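Thiol-disulfide isomerase and thioredoxins (Corynebacterium glutamicum, PDB 3LOR) is a thiol-disulfide isomerase of the thioredoxin-like redoxin family that probably acts in thiol-disulfide exchange. Local coordinates at the interface of chains A and B. Sequence-based numbering; all coordinates share one arbitrary frame. Chains: chain A/B, Thiol-disulfide isomerase and thioredoxins.

The interface of chains A and B. Residues chain A 55-56, 59-60, 143, 146, 150; chain B 144, 148.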
loop_
_atom_site.group_PDB
_atom_site.type_symbol
_atom_site.label_atom_id
_atom_site.label_comp_id
_atom_site.label_asym_id
_atom_site.label_seq_id
_atom_site.Cartn_x
_atom_site.Cartn_y
_atom_site.Cartn_z
ATOM N N LYS A 55 -6.400 -12.145 8.154
ATOM C CA LYS A 55 -5.927 -11.205 9.104
ATOM C C LYS A 55 -6.765 -11.220 10.357
ATOM O O LYS A 55 -6.255 -11.171 11.428
ATOM C CB LYS A 55 -5.894 -9.814 8.510
ATOM C CG LYS A 55 -5.332 -8.751 9.381
ATOM C CD LYS A 55 -5.469 -7.397 8.734
ATOM C CE LYS A 55 -4.485 -6.425 9.265
ATOM N NZ LYS A 55 -4.408 -5.195 8.447
ATOM N N ILE A 56 -8.063 -11.304 10.212
ATOM C CA ILE A 56 -8.906 -11.373 11.352
ATOM C C ILE A 56 -8.596 -12.630 12.143
ATOM O O ILE A 56 -8.452 -12.588 13.309
ATOM C CB ILE A 56 -10.365 -11.429 10.952
ATOM C CG1 ILE A 56 -10.823 -10.131 10.328
ATOM C CG2 ILE A 56 -11.204 -11.694 12.113
ATOM C CD1 ILE A 56 -12.118 -10.242 9.653
HETATM N N MSE A 59 -5.181 -12.203 13.927
HETATM C CA MSE A 59 -5.352 -11.208 14.967
HETATM C C MSE A 59 -6.300 -11.403 16.136
HETATM O O MSE A 59 -6.066 -10.871 17.164
HETATM C CB MSE A 59 -5.501 -9.829 14.381
HETATM C CG MSE A 59 -4.364 -9.517 13.485
HETATM SE SE MSE A 59 -4.240 -7.756 13.089
HETATM C CE MSE A 59 -3.149 -7.283 14.532
ATOM N N ILE A 60 -7.417 -12.056 15.946
ATOM C CA ILE A 60 -8.371 -12.157 17.003
ATOM C C ILE A 60 -8.563 -13.584 17.369
ATOM O O ILE A 60 -8.709 -14.418 16.537
ATOM C CB ILE A 60 -9.691 -11.547 16.633
ATOM C CG1 ILE A 60 -9.508 -10.118 16.200
ATOM C CG2 ILE A 60 -10.627 -11.573 17.784
ATOM C CD1 ILE A 60 -10.724 -9.522 15.868
ATOM N N ASP A 143 -10.377 -1.853 6.259
ATOM C CA ASP A 143 -9.967 -2.496 7.484
ATOM C C ASP A 143 -10.437 -1.783 8.744
ATOM O O ASP A 143 -10.877 -2.411 9.659
ATOM C CB ASP A 143 -8.458 -2.486 7.565
ATOM C CG ASP A 143 -7.795 -3.720 7.015
ATOM O OD1 ASP A 143 -8.416 -4.625 6.499
ATOM O OD2 ASP A 143 -6.579 -3.778 7.122
ATOM N N LEU A 146 -14.255 -2.297 9.272
ATOM C CA LEU A 146 -14.462 -3.633 9.744
ATOM C C LEU A 146 -14.082 -3.780 11.217
ATOM O O LEU A 146 -14.774 -4.392 11.956
ATOM C CB LEU A 146 -13.749 -4.646 8.867
ATOM C CG LEU A 146 -14.150 -6.102 9.073
ATOM C CD1 LEU A 146 -15.571 -6.348 8.969
ATOM C CD2 LEU A 146 -13.424 -7.065 8.227
ATOM N N LEU A 150 -16.751 -4.996 14.066
ATOM C CA LEU A 150 -16.476 -6.068 14.992
ATOM C C LEU A 150 -16.355 -5.610 16.427
ATOM O O LEU A 150 -16.877 -6.202 17.304
ATOM C CB LEU A 150 -15.203 -6.790 14.616
ATOM C CG LEU A 150 -15.319 -7.659 13.407
ATOM C CD1 LEU A 150 -14.110 -8.328 13.144
ATOM C CD2 LEU A 150 -16.361 -8.637 13.632
ATOM N N PHE B 144 -7.137 -1.794 11.398
ATOM C CA PHE B 144 -8.089 -2.745 11.876
ATOM C C PHE B 144 -8.108 -2.820 13.394
ATOM O O PHE B 144 -9.137 -2.795 13.984
ATOM C CB PHE B 144 -7.776 -4.086 11.246
ATOM C CG PHE B 144 -8.576 -5.203 11.760
ATOM C CD1 PHE B 144 -9.894 -5.312 11.453
ATOM C CD2 PHE B 144 -8.002 -6.166 12.536
ATOM C CE1 PHE B 144 -10.616 -6.331 11.928
ATOM C CE2 PHE B 144 -8.736 -7.185 13.010
ATOM C CZ PHE B 144 -10.038 -7.273 12.711
ATOM N N LEU B 148 -11.191 -1.880 16.024
ATOM C CA LEU B 148 -11.745 -2.738 17.047
ATOM C C LEU B 148 -11.807 -2.040 18.374
ATOM O O LEU B 148 -12.826 -2.031 18.991
ATOM C CB LEU B 148 -10.890 -3.985 17.229
ATOM C CG LEU B 148 -10.950 -5.129 16.246
ATOM C CD1 LEU B 148 -9.850 -6.018 16.524
ATOM C CD2 LEU B 148 -12.216 -5.847 16.359
#
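Helix 143-155 of chain B meets two helices of chain A, 143-154 and 43-59, together with A:Ile60 in the loop that follows the latter. B:Phe144 has the largest buried surface of the patch, 114 Å², and pushes its ring into the groove between the two A helices. Its CG stands anti to the backbone N (chi1 173°), which sends the ring away from its own helix and toward chain A. The tip of the ring, B:Phe144 CZ, reaches A:Ile56 CG1 at 3.8 Å. The two side chains cross there at about a right angle. A:Ile60 CD1 touches the same ring tip, with 3.9 Å to B:Phe144 CZ. On the CD2 side, the selenomethionine A:Met59 runs past the ring in the opposite direction, with SE 4.1 Å from B:Phe144 CD2. The other side of the ring turns its edge to a backbone carbonyl: A:Asp143 O lies in the ring plane, 3.5 Å from B:Phe144 CD1. One ring face is partly covered from within chain B by B:Leu148, whose CG sits over the rim.

B:Leu148 lies one helical turn on. B:Leu148 CD1 meets A:Ile60 CD1 tip to tip at 3.7 Å. B:Leu148 CD2 packs 3.6 Å from A:Leu150 CB, on helix 143-154 of chain A, and also borders A:Ile60. No polar atom bonds across this patch, so its contacts are essentially apolar. The charged pair beside it belongs to chain A alone. A:Lys55 extends its chain across from helix 43-59 toward helix 143-154, and A:Lys55 NZ forms a salt bridge of 2.9 Å with A:Asp143 OD2. NZ, the side-chain amine, meets OD2 on the syn side, 33° out of the carboxylate plane. This bridge ties the two A helices together beside the B:Phe144 pocket.

The patch repeats with the chains exchanged in a two-fold interface, which may represent a dimer. It lies where the C-terminal helices pair between the two thioredoxin-like folds.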